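Local coordinates for protein shikimate kinase (Bacteroides thetaiotaomicron, PDB 3VAA) that probably phosphorylates the 3-hydroxyl group of shikimate with ATP and magnesium, step five of the seven that lead to chorismate, at residues 51-56 against 96-101; 85-89 against 109-115; 130-134 against 177-181; 172-176 against 192-197. One frame throughout, in Å; residues are numbered along the deposited sequence.

Interaction 1: 51-56 against 96-101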
loop_
_atom_site.group_PDB
_atom_site.type_symbol
_atom_site.label_atom_id
_atom_site.label_comp_id
_atom_site.label_asym_id
_atom_site.label_seq_id
_atom_site.Cartn_x
_atom_site.Cartn_y
_atom_site.Cartn_z
ATOM N N VAL A 51 13.344 -4.481 11.250
ATOM C CA VAL A 51 12.250 -5.455 11.342
ATOM C C VAL A 51 11.969 -5.925 9.915
ATOM O O VAL A 51 12.335 -5.237 8.952
ATOM C CB VAL A 51 10.975 -4.861 11.962
ATOM C CG1 VAL A 51 11.228 -4.373 13.383
ATOM C CG2 VAL A 51 10.430 -3.742 11.097
ATOM N N PRO A 52 11.345 -7.100 9.761
ATOM C CA PRO A 52 11.056 -7.560 8.408
ATOM C C PRO A 52 9.939 -6.776 7.742
ATOM O O PRO A 52 9.105 -6.192 8.422
ATOM C CB PRO A 52 10.617 -9.019 8.611
ATOM C CG PRO A 52 10.324 -9.163 10.044
ATOM C CD PRO A 52 11.142 -8.158 10.764
ATOM N N PHE A 53 9.944 -6.772 6.413
ATOM C CA PHE A 53 8.898 -6.132 5.612
ATOM C C PHE A 53 8.076 -7.228 4.957
ATOM O O PHE A 53 8.636 -8.177 4.389
ATOM C CB PHE A 53 9.518 -5.258 4.524
ATOM C CG PHE A 53 8.543 -4.790 3.492
ATOM C CD1 PHE A 53 7.727 -3.697 3.741
ATOM C CD2 PHE A 53 8.460 -5.416 2.255
ATOM C CE1 PHE A 53 6.836 -3.260 2.794
ATOM C CE2 PHE A 53 7.548 -4.982 1.297
ATOM C CZ PHE A 53 6.756 -3.899 1.559
ATOM N N ILE A 54 6.758 -7.116 5.073
ATOM C CA ILE A 54 5.830 -8.070 4.475
ATOM C C ILE A 54 4.850 -7.351 3.530
ATOM O O ILE A 54 4.152 -6.432 3.943
ATOM C CB ILE A 54 5.014 -8.812 5.569
ATOM C CG1 ILE A 54 5.957 -9.589 6.494
ATOM C CG2 ILE A 54 3.976 -9.773 4.931
ATOM C CD1 ILE A 54 5.243 -10.339 7.587
ATOM N N ASP A 55 4.810 -7.777 2.272
ATOM C CA ASP A 55 3.841 -7.273 1.286
ATOM C C ASP A 55 2.664 -8.261 1.344
ATOM O O ASP A 55 2.835 -9.452 1.119
ATOM C CB ASP A 55 4.480 -7.257 -0.097
ATOM C CG ASP A 55 3.530 -6.857 -1.214
ATOM O OD1 ASP A 55 2.310 -6.825 -1.028
ATOM O OD2 ASP A 55 4.032 -6.577 -2.316
ATOM N N LEU A 56 1.482 -7.782 1.687
ATOM C CA LEU A 56 0.324 -8.677 1.813
ATOM C C LEU A 56 0.043 -9.498 0.558
ATOM O O LEU A 56 -0.308 -10.670 0.660
ATOM C CB LEU A 56 -0.924 -7.895 2.226
ATOM C CG LEU A 56 -2.194 -8.709 2.544
ATOM C CD1 LEU A 56 -1.909 -9.800 3.542
ATOM C CD2 LEU A 56 -3.301 -7.754 3.049
ATOM N N ASN A 96 6.620 -6.835 15.422
ATOM C CA ASN A 96 7.864 -6.248 14.894
ATOM C C ASN A 96 7.952 -6.463 13.402
ATOM O O ASN A 96 8.764 -7.245 12.911
ATOM C CB ASN A 96 9.072 -6.804 15.628
ATOM C CG ASN A 96 9.072 -6.415 17.066
ATOM O OD1 ASN A 96 8.803 -5.265 17.392
ATOM N ND2 ASN A 96 9.359 -7.369 17.947
ATOM N N VAL A 97 7.098 -5.735 12.689
ATOM C CA VAL A 97 6.979 -5.891 11.262
ATOM C C VAL A 97 6.392 -4.640 10.620
ATOM O O VAL A 97 5.698 -3.859 11.271
ATOM C CB VAL A 97 6.054 -7.122 10.957
ATOM C CG1 VAL A 97 4.627 -6.899 11.491
ATOM C CG2 VAL A 97 6.008 -7.417 9.506
ATOM N N VAL A 98 6.727 -4.438 9.352
ATOM C CA VAL A 98 6.134 -3.392 8.533
ATOM C C VAL A 98 5.381 -4.149 7.461
ATOM O O VAL A 98 5.958 -5.013 6.789
ATOM C CB VAL A 98 7.176 -2.466 7.871
ATOM C CG1 VAL A 98 6.460 -1.490 6.922
ATOM C CG2 VAL A 98 7.959 -1.734 8.940
ATOM N N ILE A 99 4.100 -3.826 7.312
ATOM C CA ILE A 99 3.205 -4.514 6.407
ATOM C C ILE A 99 2.619 -3.592 5.348
ATOM O O ILE A 99 1.991 -2.604 5.659
ATOM C CB ILE A 99 2.019 -5.146 7.177
ATOM C CG1 ILE A 99 2.539 -6.138 8.218
ATOM C CG2 ILE A 99 1.047 -5.802 6.174
ATOM C CD1 ILE A 99 1.532 -6.602 9.249
ATOM N N SER A 100 2.847 -3.927 4.090
ATOM C CA SER A 100 2.273 -3.185 2.983
ATOM C C SER A 100 0.998 -3.902 2.511
ATOM O O SER A 100 0.944 -5.139 2.464
ATOM C CB SER A 100 3.253 -3.078 1.839
ATOM O OG SER A 100 2.623 -2.439 0.758
ATOM N N THR A 101 -0.028 -3.126 2.193
ATOM C CA THR A 101 -1.306 -3.672 1.760
ATOM C C THR A 101 -1.587 -3.277 0.303
ATOM O O THR A 101 -1.057 -2.293 -0.192
ATOM C CB THR A 101 -2.465 -3.197 2.686
ATOM O OG1 THR A 101 -2.560 -1.771 2.635
ATOM C CG2 THR A 101 -2.205 -3.616 4.108
#

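Interaction 2: 85-89 against 109-115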
loop_
_atom_site.group_PDB
_atom_site.type_symbol
_atom_site.label_atom_id
_atom_site.label_comp_id
_atom_site.label_asym_id
_atom_site.label_seq_id
_atom_site.Cartn_x
_atom_site.Cartn_y
_atom_site.Cartn_z
ATOM N N ARG A 85 -8.908 -10.155 3.167
ATOM C CA ARG A 85 -9.285 -9.830 4.526
ATOM C C ARG A 85 -8.764 -10.882 5.511
ATOM O O ARG A 85 -8.201 -10.568 6.544
ATOM C CB ARG A 85 -10.819 -9.738 4.597
ATOM C CG ARG A 85 -11.416 -9.456 5.962
ATOM C CD ARG A 85 -11.619 -10.726 6.785
ATOM N NE ARG A 85 -12.322 -10.450 8.044
ATOM C CZ ARG A 85 -12.265 -11.221 9.131
ATOM N NH1 ARG A 85 -11.534 -12.334 9.145
ATOM N NH2 ARG A 85 -12.914 -10.864 10.218
ATOM N N ASN A 86 -8.962 -12.148 5.188
ATOM C CA ASN A 86 -8.498 -13.208 6.053
ATOM C C ASN A 86 -6.970 -13.207 6.218
ATOM O O ASN A 86 -6.462 -13.413 7.312
ATOM C CB ASN A 86 -9.003 -14.563 5.555
ATOM C CG ASN A 86 -10.490 -14.709 5.688
ATOM O OD1 ASN A 86 -11.106 -14.107 6.585
ATOM N ND2 ASN A 86 -11.085 -15.585 4.856
ATOM N N MET A 87 -6.236 -12.926 5.140
ATOM C CA MET A 87 -4.798 -12.889 5.230
ATOM C C MET A 87 -4.322 -11.634 5.997
ATOM O O MET A 87 -3.321 -11.694 6.731
ATOM C CB MET A 87 -4.164 -12.990 3.842
ATOM C CG MET A 87 -4.348 -14.356 3.158
ATOM S SD MET A 87 -3.892 -15.776 4.171
ATOM C CE MET A 87 -5.467 -16.217 4.974
ATOM N N LEU A 88 -5.028 -10.529 5.846
ATOM C CA LEU A 88 -4.763 -9.318 6.637
ATOM C C LEU A 88 -4.858 -9.678 8.128
ATOM O O LEU A 88 -4.003 -9.283 8.926
ATOM C CB LEU A 88 -5.755 -8.213 6.308
ATOM C CG LEU A 88 -5.662 -6.923 7.134
ATOM C CD1 LEU A 88 -4.262 -6.300 6.998
ATOM C CD2 LEU A 88 -6.757 -5.920 6.702
ATOM N N HIS A 89 -5.885 -10.448 8.511
ATOM C CA HIS A 89 -6.024 -10.856 9.903
ATOM C C HIS A 89 -4.884 -11.748 10.376
ATOM O O HIS A 89 -4.501 -11.689 11.539
ATOM C CB HIS A 89 -7.419 -11.449 10.160
ATOM C CG HIS A 89 -8.485 -10.408 10.215
ATOM N ND1 HIS A 89 -9.262 -10.202 11.332
ATOM C CD2 HIS A 89 -8.828 -9.435 9.336
ATOM C CE1 HIS A 89 -10.085 -9.191 11.113
ATOM N NE2 HIS A 89 -9.844 -8.705 9.911
ATOM N N TYR A 109 -14.666 -4.762 3.904
ATOM C CA TYR A 109 -14.913 -5.234 5.274
ATOM C C TYR A 109 -14.674 -4.093 6.257
ATOM O O TYR A 109 -15.046 -2.948 5.957
ATOM C CB TYR A 109 -14.053 -6.482 5.564
ATOM C CG TYR A 109 -14.436 -7.656 4.683
ATOM C CD1 TYR A 109 -15.474 -8.511 5.050
ATOM C CD2 TYR A 109 -13.790 -7.904 3.487
ATOM C CE1 TYR A 109 -15.852 -9.570 4.239
ATOM C CE2 TYR A 109 -14.171 -8.953 2.658
ATOM C CZ TYR A 109 -15.189 -9.786 3.043
ATOM O OH TYR A 109 -15.565 -10.832 2.249
ATOM N N ASP A 110 -14.091 -4.387 7.427
ATOM C CA ASP A 110 -13.676 -3.341 8.371
ATOM C C ASP A 110 -12.142 -3.251 8.326
ATOM O O ASP A 110 -11.497 -2.921 9.324
ATOM C CB ASP A 110 -14.117 -3.694 9.802
ATOM C CG ASP A 110 -13.549 -5.032 10.288
ATOM O OD1 ASP A 110 -13.102 -5.853 9.442
ATOM O OD2 ASP A 110 -13.573 -5.268 11.527
ATOM N N ASN A 111 -11.558 -3.519 7.161
ATOM C CA ASN A 111 -10.089 -3.603 7.045
ATOM C C ASN A 111 -9.338 -2.385 7.579
ATOM O O ASN A 111 -8.328 -2.542 8.260
ATOM C CB ASN A 111 -9.682 -3.857 5.593
ATOM C CG ASN A 111 -9.999 -5.284 5.105
ATOM O OD1 ASN A 111 -10.435 -6.161 5.861
ATOM N ND2 ASN A 111 -9.768 -5.511 3.803
ATOM N N MET A 112 -9.817 -1.183 7.263
ATOM C CA MET A 112 -9.122 0.028 7.712
ATOM C C MET A 112 -9.271 0.185 9.217
ATOM O O MET A 112 -8.299 0.455 9.913
ATOM C CB MET A 112 -9.612 1.280 6.988
ATOM C CG MET A 112 -8.813 2.573 7.359
ATOM S SD MET A 112 -7.027 2.460 7.063
ATOM C CE MET A 112 -7.240 1.698 5.585
ATOM N N GLU A 113 -10.483 -0.023 9.722
ATOM C CA GLU A 113 -10.747 0.096 11.143
ATOM C C GLU A 113 -9.914 -0.950 11.897
ATOM O O GLU A 113 -9.359 -0.674 12.970
ATOM C CB GLU A 113 -12.245 -0.068 11.381
ATOM C CG GLU A 113 -12.701 -0.084 12.808
ATOM C CD GLU A 113 -14.182 -0.434 12.906
ATOM O OE1 GLU A 113 -15.025 0.472 12.744
ATOM O OE2 GLU A 113 -14.499 -1.620 13.143
ATOM N N PHE A 114 -9.802 -2.143 11.313
ATOM C CA PHE A 114 -9.041 -3.229 11.911
ATOM C C PHE A 114 -7.553 -2.920 11.973
ATOM O O PHE A 114 -6.905 -3.084 13.023
ATOM C CB PHE A 114 -9.344 -4.535 11.186
ATOM C CG PHE A 114 -8.509 -5.688 11.648
ATOM C CD1 PHE A 114 -8.799 -6.333 12.840
ATOM C CD2 PHE A 114 -7.458 -6.138 10.879
ATOM C CE1 PHE A 114 -8.013 -7.405 13.273
ATOM C CE2 PHE A 114 -6.669 -7.207 11.283
ATOM C CZ PHE A 114 -6.958 -7.849 12.484
ATOM N N MET A 115 -7.009 -2.417 10.875
ATOM C CA MET A 115 -5.621 -2.005 10.853
ATOM C C MET A 115 -5.394 -0.881 11.890
ATOM O O MET A 115 -4.415 -0.919 12.635
ATOM C CB MET A 115 -5.221 -1.545 9.451
ATOM C CG MET A 115 -5.005 -2.700 8.502
ATOM S SD MET A 115 -4.346 -2.222 6.900
ATOM C CE MET A 115 -5.784 -1.615 6.055
HETATM O O HOH W 1 -14.014 -8.370 8.990
HETATM O O HOH W 2 -10.779 -6.547 8.555
#

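Interaction 3: 130-134 against 177-181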
loop_
_atom_site.group_PDB
_atom_site.type_symbol
_atom_site.label_atom_id
_atom_site.label_comp_id
_atom_site.label_asym_id
_atom_site.label_seq_id
_atom_site.Cartn_x
_atom_site.Cartn_y
_atom_site.Cartn_z
ATOM N N VAL A 130 2.472 13.301 -9.327
ATOM C CA VAL A 130 3.567 12.391 -9.028
ATOM C C VAL A 130 3.156 10.974 -9.354
ATOM O O VAL A 130 3.954 10.225 -9.908
ATOM C CB VAL A 130 4.046 12.514 -7.567
ATOM C CG1 VAL A 130 5.087 11.431 -7.272
ATOM C CG2 VAL A 130 4.600 13.932 -7.298
ATOM N N LEU A 131 1.914 10.585 -9.012
ATOM C CA LEU A 131 1.427 9.245 -9.377
ATOM C C LEU A 131 1.456 9.067 -10.905
ATOM O O LEU A 131 1.848 8.001 -11.415
ATOM C CB LEU A 131 0.009 9.010 -8.840
ATOM C CG LEU A 131 -0.092 8.852 -7.332
ATOM C CD1 LEU A 131 -1.545 8.698 -6.935
ATOM C CD2 LEU A 131 0.748 7.637 -6.840
ATOM N N PHE A 132 1.041 10.122 -11.617
ATOM C CA PHE A 132 1.027 10.146 -13.085
ATOM C C PHE A 132 2.418 9.853 -13.626
ATOM O O PHE A 132 2.607 8.930 -14.450
ATOM C CB PHE A 132 0.486 11.502 -13.571
ATOM C CG PHE A 132 0.472 11.671 -15.074
ATOM C CD1 PHE A 132 -0.577 11.156 -15.837
ATOM C CD2 PHE A 132 1.480 12.370 -15.714
ATOM C CE1 PHE A 132 -0.610 11.316 -17.217
ATOM C CE2 PHE A 132 1.452 12.543 -17.107
ATOM C CZ PHE A 132 0.401 12.006 -17.856
ATOM N N ARG A 133 3.406 10.615 -13.174
ATOM C CA ARG A 133 4.783 10.377 -13.629
ATOM C C ARG A 133 5.259 8.959 -13.323
ATOM O O ARG A 133 5.747 8.245 -14.209
ATOM C CB ARG A 133 5.728 11.369 -12.970
ATOM C CG ARG A 133 7.148 11.321 -13.509
ATOM C CD ARG A 133 7.974 12.310 -12.741
ATOM N NE ARG A 133 8.141 11.855 -11.363
ATOM C CZ ARG A 133 8.147 12.639 -10.290
ATOM N NH1 ARG A 133 7.940 13.941 -10.398
ATOM N NH2 ARG A 133 8.325 12.107 -9.094
ATOM N N ARG A 134 5.112 8.539 -12.067
ATOM C CA ARG A 134 5.580 7.223 -11.661
ATOM C C ARG A 134 4.918 6.084 -12.419
ATOM O O ARG A 134 5.583 5.145 -12.827
ATOM C CB ARG A 134 5.368 6.995 -10.166
ATOM C CG ARG A 134 6.219 7.882 -9.278
ATOM C CD ARG A 134 5.825 7.664 -7.809
ATOM N NE ARG A 134 6.673 8.416 -6.898
ATOM C CZ ARG A 134 6.483 8.499 -5.583
ATOM N NH1 ARG A 134 5.466 7.877 -4.992
ATOM N NH2 ARG A 134 7.309 9.227 -4.853
ATOM N N ALA A 177 4.230 11.170 0.526
ATOM C CA ALA A 177 5.215 10.274 -0.030
ATOM C C ALA A 177 5.625 10.694 -1.453
ATOM O O ALA A 177 6.035 9.855 -2.251
ATOM C CB ALA A 177 4.656 8.833 -0.007
ATOM N N ASP A 178 5.512 11.998 -1.746
ATOM C CA ASP A 178 5.863 12.546 -3.069
ATOM C C ASP A 178 7.319 12.358 -3.427
ATOM O O ASP A 178 7.648 12.244 -4.611
ATOM C CB ASP A 178 5.613 14.060 -3.148
ATOM C CG ASP A 178 4.136 14.435 -3.180
ATOM O OD1 ASP A 178 3.306 13.572 -3.520
ATOM O OD2 ASP A 178 3.821 15.622 -2.891
ATOM N N GLU A 179 8.199 12.336 -2.423
ATOM C CA GLU A 179 9.637 12.340 -2.688
ATOM C C GLU A 179 10.315 11.061 -2.276
ATOM O O GLU A 179 10.710 10.901 -1.132
ATOM C CB GLU A 179 10.284 13.569 -2.015
ATOM C CG GLU A 179 9.769 14.900 -2.599
ATOM C CD GLU A 179 10.588 16.125 -2.189
ATOM O OE1 GLU A 179 10.915 16.252 -0.989
ATOM O OE2 GLU A 179 10.866 16.976 -3.077
ATOM N N LEU A 180 10.420 10.129 -3.232
ATOM C CA LEU A 180 11.055 8.829 -2.999
ATOM C C LEU A 180 11.876 8.469 -4.212
ATOM O O LEU A 180 12.124 7.282 -4.500
ATOM C CB LEU A 180 9.983 7.747 -2.760
ATOM C CG LEU A 180 9.083 7.881 -1.532
ATOM C CD1 LEU A 180 7.971 6.850 -1.609
ATOM C CD2 LEU A 180 9.867 7.739 -0.231
ATOM N N GLU A 181 12.379 9.497 -4.888
ATOM C CA GLU A 181 13.051 9.308 -6.174
ATOM C C GLU A 181 14.572 9.116 -6.182
ATOM O O GLU A 181 15.147 8.971 -7.261
ATOM C CB GLU A 181 12.608 10.421 -7.130
ATOM C CG GLU A 181 11.363 10.094 -7.978
ATOM C CD GLU A 181 10.033 9.905 -7.240
ATOM O OE1 GLU A 181 9.907 10.211 -6.034
ATOM O OE2 GLU A 181 9.079 9.464 -7.920
HETATM O O HOH W 3 9.277 9.294 -10.590
HETATM O O HOH W 4 8.659 13.455 -6.747
#

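Interaction 4: 172-176 against 192-197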
loop_
_atom_site.group_PDB
_atom_site.type_symbol
_atom_site.label_atom_id
_atom_site.label_comp_id
_atom_site.label_asym_id
_atom_site.label_seq_id
_atom_site.Cartn_x
_atom_site.Cartn_y
_atom_site.Cartn_z
ATOM N N GLN A 172 -4.793 6.446 10.620
ATOM C CA GLN A 172 -4.379 7.278 11.749
ATOM C C GLN A 172 -3.354 8.313 11.330
ATOM O O GLN A 172 -3.406 9.466 11.778
ATOM C CB GLN A 172 -3.783 6.436 12.876
ATOM C CG GLN A 172 -3.343 7.306 14.057
ATOM C CD GLN A 172 -2.775 6.530 15.225
ATOM O OE1 GLN A 172 -2.550 5.323 15.148
ATOM N NE2 GLN A 172 -2.530 7.238 16.325
ATOM N N TYR A 173 -2.417 7.913 10.465
ATOM C CA TYR A 173 -1.361 8.803 10.018
ATOM C C TYR A 173 -1.426 9.039 8.521
ATOM O O TYR A 173 -1.640 8.096 7.756
ATOM C CB TYR A 173 0.006 8.203 10.332
ATOM C CG TYR A 173 0.255 7.911 11.783
ATOM C CD1 TYR A 173 0.670 8.916 12.654
ATOM C CD2 TYR A 173 0.116 6.624 12.285
ATOM C CE1 TYR A 173 0.910 8.641 13.991
ATOM C CE2 TYR A 173 0.362 6.343 13.611
ATOM C CZ TYR A 173 0.759 7.357 14.457
ATOM O OH TYR A 173 1.011 7.076 15.777
ATOM N N ILE A 174 -1.253 10.296 8.111
ATOM C CA ILE A 174 -1.235 10.656 6.694
ATOM C C ILE A 174 0.152 11.252 6.423
ATOM O O ILE A 174 0.549 12.252 7.027
ATOM C CB ILE A 174 -2.394 11.590 6.289
ATOM C CG1 ILE A 174 -3.755 10.911 6.563
ATOM C CG2 ILE A 174 -2.307 11.955 4.794
ATOM C CD1 ILE A 174 -4.969 11.750 6.155
ATOM N N PHE A 175 0.878 10.622 5.513
ATOM C CA PHE A 175 2.245 10.981 5.200
ATOM C C PHE A 175 2.412 11.304 3.723
ATOM O O PHE A 175 1.991 10.551 2.858
ATOM C CB PHE A 175 3.160 9.817 5.585
ATOM C CG PHE A 175 4.633 10.056 5.339
ATOM C CD1 PHE A 175 5.384 10.819 6.232
ATOM C CD2 PHE A 175 5.279 9.464 4.271
ATOM C CE1 PHE A 175 6.746 11.013 6.027
ATOM C CE2 PHE A 175 6.640 9.651 4.065
ATOM C CZ PHE A 175 7.372 10.437 4.954
ATOM N N ASN A 176 3.041 12.436 3.440
ATOM C CA ASN A 176 3.320 12.814 2.049
ATOM C C ASN A 176 4.503 11.999 1.532
ATOM O O ASN A 176 5.635 12.107 2.035
ATOM C CB ASN A 176 3.546 14.329 1.933
ATOM C CG ASN A 176 3.910 14.769 0.526
ATOM O OD1 ASN A 176 4.761 14.161 -0.126
ATOM N ND2 ASN A 176 3.287 15.862 0.062
ATOM N N ARG A 192 11.466 11.247 8.488
ATOM C CA ARG A 192 10.262 12.005 8.769
ATOM C C ARG A 192 9.135 11.078 9.243
ATOM O O ARG A 192 8.353 11.419 10.151
ATOM C CB ARG A 192 9.826 12.733 7.515
ATOM C CG ARG A 192 8.728 13.763 7.735
ATOM C CD ARG A 192 8.449 14.545 6.453
ATOM N NE ARG A 192 9.693 14.944 5.777
ATOM C CZ ARG A 192 10.194 14.379 4.673
ATOM N NH1 ARG A 192 9.552 13.408 4.044
ATOM N NH2 ARG A 192 11.344 14.816 4.170
ATOM N N LEU A 193 9.040 9.916 8.614
ATOM C CA LEU A 193 8.013 8.947 8.990
ATOM C C LEU A 193 8.264 8.403 10.395
ATOM O O LEU A 193 7.333 8.249 11.205
ATOM C CB LEU A 193 7.956 7.810 7.979
ATOM C CG LEU A 193 6.822 6.822 8.217
ATOM C CD1 LEU A 193 5.469 7.552 8.181
ATOM C CD2 LEU A 193 6.893 5.721 7.176
ATOM N N GLN A 194 9.525 8.120 10.680
ATOM C CA GLN A 194 9.935 7.639 11.980
ATOM C C GLN A 194 9.576 8.675 13.051
ATOM O O GLN A 194 9.129 8.319 14.142
ATOM C CB GLN A 194 11.435 7.335 11.960
ATOM C CG GLN A 194 11.973 6.600 13.165
ATOM C CD GLN A 194 13.412 6.131 12.965
ATOM O OE1 GLN A 194 14.089 6.526 12.010
ATOM N NE2 GLN A 194 13.882 5.285 13.867
ATOM N N GLU A 195 9.747 9.956 12.730
ATOM C CA GLU A 195 9.421 11.020 13.671
ATOM C C GLU A 195 7.903 11.115 13.870
ATOM O O GLU A 195 7.423 11.197 15.012
ATOM C CB GLU A 195 10.005 12.358 13.193
ATOM C CG GLU A 195 9.873 13.506 14.200
ATOM C CD GLU A 195 10.629 14.770 13.775
ATOM O OE1 GLU A 195 11.422 14.703 12.807
ATOM O OE2 GLU A 195 10.435 15.829 14.418
ATOM N N LEU A 196 7.155 11.085 12.768
ATOM C CA LEU A 196 5.689 11.166 12.809
ATOM C C LEU A 196 5.083 10.045 13.655
ATOM O O LEU A 196 4.153 10.273 14.427
ATOM C CB LEU A 196 5.106 11.109 11.385
ATOM C CG LEU A 196 3.580 11.247 11.225
ATOM C CD1 LEU A 196 3.082 12.632 11.671
ATOM C CD2 LEU A 196 3.152 10.955 9.769
ATOM N N LEU A 197 5.614 8.838 13.504
ATOM C CA LEU A 197 5.118 7.675 14.257
ATOM C C LEU A 197 5.675 7.568 15.667
ATOM O O LEU A 197 5.311 6.646 16.411
ATOM C CB LEU A 197 5.404 6.380 13.488
ATOM C CG LEU A 197 4.358 5.981 12.451
ATOM C CD1 LEU A 197 3.901 7.158 11.601
ATOM C CD2 LEU A 197 4.884 4.813 11.595
HETATM O O HOH W 5 6.707 13.855 3.973
#

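Interaction 1: 51-56 against 96-101
Val51 to Leu56 runs alongside Asn96 to Thr101 as the pair at one edge of the parallel sheet of this P-loop kinase fold, edge strand 53-55 lying next to strand 97-100. Four backbone hydrogen bonds hold the pair: Val98 N to Pro52 O, Ile54 N to Val98 O, Ser100 N to Ile54 O and Leu56 N to Ser100 O. Ile54, Val98 and Ser100 each give and accept across the seam.

The side chains fill the two sheet faces differently. On the face of Phe53, Val98 and Ser100, the phenyl ring leans over the neighbouring strand. Its CG stands anti to the backbone N (chi1 168°), and from there the ring reaches forward past its own bridge partner Val98, CD1 lying 4.1 Å from Val98 CG1, until CZ rests 3.6 Å from Ser100 CB. Helix 38-49 covers this face, Ala46 touching both Phe53 and Val98, while Lys38, predicted to bind ATP, touches Ser100. Farther back, Val51 pushes CG2 against Val98 CG2, the two branched ends crossing at about a right angle.

On the other face Ile54 reaches back towards Val97. Its CG1 is anti to the carbonyl carbon and the chain is extended (chi2 180°), which brings CD1 to 3.6 Å from Val97 CG2. The same methyl, Val97 CG2, also lies 3.5 Å from Pro52 O. Beyond the strand end, Asp55 serves as N-cap of helix 56-64, OD1 accepting from Asp57 N, and Leu56 CB sits 3.3 Å from Ser100 O.

Interaction 2: 85-89 against 109-115
The His89 imidazole is sandwiched: the Phe114 ring covers one face and the guanidinium of Arg85 the other. His89 and Phe114 stack face to face, centroids 3.6 Å apart and planes only 7° from parallel, while Arg85 CZ lies 3.5 Å above the opposite face of the imidazole, over its centre. In the imidazole plane sits water 2, hydrogen-bonded to NE2 and donating to Asp110 OD1 and Asn111 OD1. Water 1 makes a second bridge, accepting from Arg85 NE and donating to Asp110 OD1, so this carboxylate oxygen takes two water bonds and reaches both Arg85 and His89 through solvent.

Arg85 bends at chi2 (-86°), which swings its guanidinium back over His89 while CG stays over the face of the Tyr109 ring, a CH-pi contact 4.1 Å from the centroid. Deeper in, Leu88 puts CD2 against Asn111 CG at 3.7 Å and CD1 against Met115 CG at 4.0 Å. The Asn111 amide is held from its other end, ND2 donating to Ala105 O. Helices 68-91 and 111-118 run parallel here, their segment axes 11.1 Å apart, packing side by side against the sheet as helices do in the alpha/beta fold of shikimate kinases.

Interaction 3: 130-134 against 177-181
One turn of helix 128-137 faces the irregular loop between strand 173-176 and helix 183-196, with Val130 CA 6.4 Å from Asp178 CA. The two are tied by a salt-bridge network of Arg133, Arg134 and Glu181 beside the P-loop of the kinase fold. Arg134, extended from CG to NE, offers its guanidinium side-on: NE donates to Glu181 OE2 at 2.8 Å and NH2 to OE1 at 3.0 Å. Both bonds use syn lone pairs, and the two flat groups lie nearly coplanar, 21° apart. Arg133 comes from another direction, its plane 84° from the carboxylate, and its NH2 donates to OE2 from above the carboxylate plane.

Arg134 NH2 also donates to Ala177 O, and NH1 to Gly35 O in the predicted ATP-binding loop, so the guanidinium spans helix, 177-181 loop and P-loop. Two arginines on one carboxylate probably keep Glu181 ionised. Val130 CG1 lies against one face of the Arg134 guanidinium, 3.4 Å above its plane. Water 3 links Arg133 NE to Glu181 OE2, and water 4 links Arg133 NH2 to Asp178 O. The bend of Glu181 at chi2 (65°) turns the carboxylate back along its own loop, where OE1 accepts from Leu180 N at 2.8 Å.

Interaction 4: 172-176 against 192-197
Phe175 and Tyr173 each take a leucine methyl onto a ring face, and these two contacts are the tight part of the packing. Leu197 CD1 sits almost squarely over Tyr173, 3.8 Å from the ring centroid and 12° off the normal. Leu193 CD1 covers a face of Phe175 less centrally, 4.1 Å from the centroid and set towards the rim. Both are CH-pi contacts. With CG anti to its backbone N (chi1 -179°), Phe175 sends its ring out to the helix, where CE1 comes 3.6 Å from the backbone N of Leu193. Leu41 of helix 38-49 and Val122 of strand 120-125 touch both Phe175 and Leu193, closing the buried side.

Here the last strand of the parallel sheet meets the C-terminal helix: 173-176 leads through a loop into helix 183-196, which folds back over one face of the sheet, its axis at 161° to the strand and 9.9 Å from it. That return path puts Leu193 beside Phe175 and Leu197 beside Tyr173.

The outer side is looser. Leu196 is exposed, and it spreads between the rings, CG lying 4.0 Å from Tyr173 CD1 and CD2 4.2 Å from Phe175 CD1. Arg192 passes the rim of Phe175 with its aliphatic chain, CB lying in the ring plane, and then bends at chi3. Its NH1 ends 3.8 Å from Phe175 CZ. Water 5 lies over the face of Phe175 turned away from Leu193; it donates to Asn176 O and accepts a weak bond from Arg192 NH1.

In the fold
All four contacts belong to one alpha/beta domain built on the five-stranded parallel sheet of order 2-3-1-4-5. Interactions 1 and 4 lie at its opposite edges, strands 53-55 and 173-176, with centres 16 Å apart. Interaction 2 touches interaction 1 through Thr101 with Met115 and Leu56 with Leu88, and their segments alternate along the chain, since strand 97-100 connects helix 68-91 to helix 111-118. Interactions 3 and 4 come later and also alternate; residues 172-176 run straight into 177-181. Interactions 2 and 3, 27 Å apart, lie on opposite sides of the chain's centre. Interactions 1 and 3 approach the predicted ATP-binding loop from different parts of the fold.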